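Local coordinates for protein putative acyl-CoA dehydrogenase (Burkholderia xenovorans, PDB 5JSC) that belongs to the acyl-CoA dehydrogenase family of flavoproteins, binds flavin-adenine dinucleotide and assembles from four protein chains, at residues A204-E218 with R230-L244. Sequence-based numbering, arbitrary orientation.
Sequences AFVVDADTPGLEIAE and RLHFAGARVPRSQML
Residues 214-218 and 230-233 pair as the two antiparallel arms of a beta hairpin in the middle, beta-rich domain of this acyl-CoA dehydrogenase. Glu215 and His232 form a hydrogen-bonded pair with bonds in both directions, and Gly213 O takes a nearly straight bond from Ala234 N (2.8 Å). A classic beta bulge follows, Ala217 and Glu218 both facing Arg230, whose O and N are bonded to Ala217 N and Glu218 O. Beyond the corner at Ala234 and Gly235 waters link the backbones: one bridges Pro212 O and Arg237 N, another Thr211 OG1 and Arg237 O. At the far end Val206 N donates to Gln242 O, which fastens strand 204-208 of a second sheet to the 3-10 turn 240-242.

On the hairpin face carrying Leu214, Ile216, Leu231 and Phe233, Leu214 lies alongside Phe233 and sets CD1 over one face of its ring, a CH-pi contact 3.8 Å from the centroid. Next to it Ile216 CD1 meets Leu231 CD2 at 3.6 Å; the Leu231 side chain lies about 8 Å from the bound FAD. On the other face the Glu215 and His232 side chains lie side by side, the carboxylate plane turned well away from that of the imidazole, with OE2 at the ring edge 3.4 Å from CD2, while ND1 is bonded to Asp174.

Val238 reaches strand 204-208 with both methyls, CG1 against Phe205 and CG2 against Val207 CG2. The Met243 chain bends at its last torsion (chi3 -67°), bringing CE to 3.7 Å from Phe205 CZ, while SD stands obliquely to the ring, 5.5 Å from its centroid, in a Met-aromatic contact. Gln242 folds back at chi2 (-66°) over the carbonyl of Val206; its NE2, also bonded to Tyr131, shares a water with Asp208 N and makes a weak, bent bond to Val206 O (3.0 Å, 124°).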
# COMPACT_ATOMS: atom_id res chain seq x y z
N ALA C 204 -6.49 -12.81 39.08
CA ALA C 204 -5.29 -13.48 38.61
C ALA C 204 -4.77 -14.44 39.67
O ALA C 204 -4.81 -14.13 40.86
CB ALA C 204 -4.20 -12.45 38.28
N PHE C 205 -4.27 -15.61 39.23
CA PHE C 205 -3.77 -16.64 40.14
C PHE C 205 -2.45 -17.20 39.63
O PHE C 205 -2.29 -17.38 38.42
CB PHE C 205 -4.75 -17.83 40.28
CG PHE C 205 -6.09 -17.45 40.82
CD1 PHE C 205 -7.13 -17.08 39.96
CD2 PHE C 205 -6.33 -17.48 42.19
CE1 PHE C 205 -8.37 -16.74 40.46
CE2 PHE C 205 -7.58 -17.14 42.69
CZ PHE C 205 -8.60 -16.78 41.83
N VAL C 206 -1.53 -17.53 40.53
CA VAL C 206 -0.40 -18.38 40.16
C VAL C 206 -0.82 -19.83 40.39
O VAL C 206 -1.18 -20.21 41.51
CB VAL C 206 0.87 -18.06 40.97
CG1 VAL C 206 2.01 -18.94 40.46
CG2 VAL C 206 1.21 -16.58 40.83
N VAL C 207 -0.77 -20.63 39.33
CA VAL C 207 -1.23 -22.01 39.37
C VAL C 207 -0.05 -22.92 39.04
O VAL C 207 0.43 -22.94 37.90
CB VAL C 207 -2.41 -22.25 38.41
CG1 VAL C 207 -2.90 -23.68 38.55
CG2 VAL C 207 -3.53 -21.26 38.71
N ASP C 208 0.42 -23.67 40.04
CA ASP C 208 1.52 -24.60 39.80
C ASP C 208 1.08 -25.68 38.82
O ASP C 208 -0.08 -26.11 38.82
CB ASP C 208 1.98 -25.23 41.12
CG ASP C 208 2.63 -24.22 42.06
OD1 ASP C 208 3.11 -23.18 41.57
OD2 ASP C 208 2.65 -24.47 43.28
N ALA C 209 2.02 -26.11 37.98
CA ALA C 209 1.67 -27.07 36.93
C ALA C 209 1.20 -28.40 37.49
O ALA C 209 0.44 -29.12 36.83
CB ALA C 209 2.87 -27.28 36.00
N ASP C 210 1.63 -28.75 38.70
CA ASP C 210 1.24 -30.03 39.29
C ASP C 210 -0.09 -29.96 40.03
O ASP C 210 -0.44 -30.91 40.74
CB ASP C 210 2.35 -30.55 40.22
CG ASP C 210 2.57 -29.68 41.45
OD1 ASP C 210 2.03 -28.55 41.52
OD2 ASP C 210 3.30 -30.13 42.36
N THR C 211 -0.85 -28.87 39.87
CA THR C 211 -2.16 -28.75 40.50
C THR C 211 -3.09 -29.84 39.98
O THR C 211 -3.30 -29.94 38.76
CB THR C 211 -2.77 -27.38 40.21
OG1 THR C 211 -1.93 -26.35 40.73
CG2 THR C 211 -4.18 -27.26 40.82
N PRO C 212 -3.67 -30.67 40.85
CA PRO C 212 -4.64 -31.66 40.37
C PRO C 212 -5.82 -30.96 39.70
O PRO C 212 -6.28 -29.91 40.16
CB PRO C 212 -5.07 -32.39 41.65
CG PRO C 212 -3.91 -32.21 42.57
CD PRO C 212 -3.40 -30.82 42.29
N GLY C 213 -6.27 -31.52 38.58
CA GLY C 213 -7.33 -30.91 37.82
C GLY C 213 -6.86 -29.98 36.72
O GLY C 213 -7.68 -29.58 35.88
N LEU C 214 -5.59 -29.58 36.71
CA LEU C 214 -5.00 -28.86 35.59
C LEU C 214 -4.53 -29.89 34.57
O LEU C 214 -3.57 -30.63 34.82
CB LEU C 214 -3.86 -27.97 36.05
CG LEU C 214 -3.08 -27.26 34.93
CD1 LEU C 214 -4.00 -26.46 34.04
CD2 LEU C 214 -1.98 -26.36 35.51
N GLU C 215 -5.22 -29.96 33.43
CA GLU C 215 -4.96 -30.99 32.43
C GLU C 215 -4.40 -30.35 31.17
O GLU C 215 -4.86 -29.28 30.75
CB GLU C 215 -6.25 -31.77 32.12
CG GLU C 215 -6.92 -32.35 33.36
CD GLU C 215 -8.25 -33.02 33.09
OE1 GLU C 215 -8.78 -33.68 34.01
OE2 GLU C 215 -8.77 -32.90 31.96
N ILE C 216 -3.40 -31.00 30.59
CA ILE C 216 -2.90 -30.59 29.28
C ILE C 216 -3.79 -31.29 28.25
O ILE C 216 -3.61 -32.47 27.96
CB ILE C 216 -1.42 -30.94 29.09
CG1 ILE C 216 -0.60 -30.44 30.29
CG2 ILE C 216 -0.91 -30.33 27.80
CD1 ILE C 216 -0.67 -28.93 30.53
N ALA C 217 -4.79 -30.57 27.75
CA ALA C 217 -5.81 -31.20 26.93
C ALA C 217 -5.30 -31.51 25.53
O ALA C 217 -5.75 -32.48 24.91
CB ALA C 217 -7.04 -30.29 26.85
N GLU C 218 -4.37 -30.71 25.03
CA GLU C 218 -3.94 -30.80 23.64
C GLU C 218 -2.64 -30.05 23.51
O GLU C 218 -2.50 -28.96 24.06
CB GLU C 218 -5.02 -30.21 22.71
CG GLU C 218 -4.68 -30.17 21.25
CD GLU C 218 -5.70 -29.37 20.45
OE1 GLU C 218 -6.71 -28.94 21.05
OE2 GLU C 218 -5.49 -29.18 19.24
N ARG C 230 -3.43 -26.35 24.91
CA ARG C 230 -4.74 -26.05 25.47
C ARG C 230 -4.78 -26.63 26.87
O ARG C 230 -4.46 -27.81 27.07
CB ARG C 230 -5.85 -26.63 24.60
CG ARG C 230 -7.27 -26.32 25.08
CD ARG C 230 -8.27 -26.67 23.98
NE ARG C 230 -9.66 -26.55 24.40
CZ ARG C 230 -10.69 -26.37 23.58
NH1 ARG C 230 -10.50 -26.27 22.26
NH2 ARG C 230 -11.93 -26.27 24.07
N LEU C 231 -5.13 -25.80 27.85
CA LEU C 231 -5.24 -26.22 29.24
C LEU C 231 -6.71 -26.39 29.58
O LEU C 231 -7.51 -25.49 29.34
CB LEU C 231 -4.63 -25.17 30.17
CG LEU C 231 -3.23 -24.67 29.85
CD1 LEU C 231 -2.85 -23.63 30.89
CD2 LEU C 231 -2.26 -25.82 29.83
N HIS C 232 -7.05 -27.54 30.16
CA HIS C 232 -8.40 -27.75 30.66
C HIS C 232 -8.36 -27.80 32.18
O HIS C 232 -7.58 -28.56 32.77
CB HIS C 232 -9.01 -29.05 30.12
CG HIS C 232 -10.38 -29.32 30.65
ND1 HIS C 232 -11.47 -28.53 30.35
CD2 HIS C 232 -10.83 -30.28 31.49
CE1 HIS C 232 -12.54 -29.00 30.97
NE2 HIS C 232 -12.18 -30.06 31.67
N PHE C 233 -9.19 -26.98 32.82
CA PHE C 233 -9.27 -26.91 34.27
C PHE C 233 -10.52 -27.68 34.68
O PHE C 233 -11.64 -27.25 34.39
CB PHE C 233 -9.33 -25.47 34.75
CG PHE C 233 -8.06 -24.69 34.49
CD1 PHE C 233 -7.76 -24.24 33.22
CD2 PHE C 233 -7.18 -24.42 35.52
CE1 PHE C 233 -6.60 -23.52 32.98
CE2 PHE C 233 -6.01 -23.71 35.30
CZ PHE C 233 -5.72 -23.25 34.02
N ALA C 234 -10.32 -28.81 35.35
CA ALA C 234 -11.41 -29.69 35.77
C ALA C 234 -11.49 -29.63 37.29
O ALA C 234 -10.97 -30.50 38.00
CB ALA C 234 -11.17 -31.12 35.26
N GLY C 235 -12.15 -28.60 37.80
CA GLY C 235 -12.26 -28.45 39.24
C GLY C 235 -10.92 -28.24 39.92
O GLY C 235 -10.72 -28.70 41.05
N ALA C 236 -9.99 -27.57 39.25
CA ALA C 236 -8.66 -27.38 39.80
C ALA C 236 -8.70 -26.41 40.97
O ALA C 236 -9.22 -25.30 40.85
CB ALA C 236 -7.72 -26.86 38.71
N ARG C 237 -8.14 -26.83 42.10
CA ARG C 237 -8.22 -26.04 43.32
C ARG C 237 -6.95 -25.22 43.49
O ARG C 237 -5.84 -25.77 43.44
CB ARG C 237 -8.45 -26.93 44.54
CG ARG C 237 -9.80 -27.61 44.53
CD ARG C 237 -10.03 -28.43 45.79
NE ARG C 237 -10.11 -27.61 47.00
CZ ARG C 237 -11.23 -27.03 47.43
NH1 ARG C 237 -12.36 -27.17 46.75
NH2 ARG C 237 -11.22 -26.30 48.54
N VAL C 238 -7.12 -23.92 43.68
CA VAL C 238 -6.03 -22.97 43.81
C VAL C 238 -6.21 -22.25 45.14
O VAL C 238 -7.25 -21.62 45.36
CB VAL C 238 -6.00 -21.97 42.64
CG1 VAL C 238 -4.81 -21.04 42.76
CG2 VAL C 238 -5.96 -22.71 41.31
N PRO C 239 -5.24 -22.31 46.05
CA PRO C 239 -5.38 -21.60 47.32
C PRO C 239 -5.61 -20.11 47.11
O PRO C 239 -5.06 -19.50 46.19
CB PRO C 239 -4.03 -21.86 48.02
CG PRO C 239 -3.46 -23.07 47.34
CD PRO C 239 -3.97 -23.03 45.93
N ARG C 240 -6.43 -19.52 47.98
CA ARG C 240 -6.66 -18.08 47.93
C ARG C 240 -5.36 -17.30 48.00
O ARG C 240 -5.22 -16.24 47.39
CB ARG C 240 -7.61 -17.65 49.06
N SER C 241 -4.38 -17.83 48.74
CA SER C 241 -3.08 -17.18 48.87
C SER C 241 -2.28 -17.17 47.57
O SER C 241 -1.21 -16.55 47.53
CB SER C 241 -2.26 -17.88 49.96
OG SER C 241 -2.11 -19.26 49.66
N GLN C 242 -2.75 -17.84 46.52
CA GLN C 242 -2.11 -17.80 45.21
C GLN C 242 -2.68 -16.71 44.31
O GLN C 242 -2.23 -16.57 43.17
CB GLN C 242 -2.25 -19.16 44.50
CG GLN C 242 -1.43 -20.29 45.09
CD GLN C 242 0.07 -20.06 44.94
OE1 GLN C 242 0.69 -19.39 45.76
NE2 GLN C 242 0.64 -20.61 43.88
N MET C 243 -3.66 -15.95 44.78
CA MET C 243 -4.18 -14.85 43.99
C MET C 243 -3.16 -13.73 43.90
O MET C 243 -2.52 -13.38 44.90
CB MET C 243 -5.49 -14.32 44.58
CG MET C 243 -6.12 -13.22 43.74
SD MET C 243 -7.66 -12.58 44.42
CE MET C 243 -8.72 -14.01 44.22
N LEU C 244 -2.98 -13.19 42.70
CA LEU C 244 -2.15 -12.01 42.48
C LEU C 244 -3.03 -10.78 42.54
O LEU C 244 -3.94 -10.62 41.71
CB LEU C 244 -1.43 -12.09 41.13
CG LEU C 244 -0.41 -13.20 40.96
CD1 LEU C 244 0.06 -13.26 39.50
CD2 LEU C 244 0.79 -12.97 41.89
O HOH W 1 -6.45 -10.51 40.96
O HOH W 2 -0.77 -23.10 42.67
O HOH W 3 -3.01 -24.75 42.65
O HOH W 4 -6.73 -29.28 42.63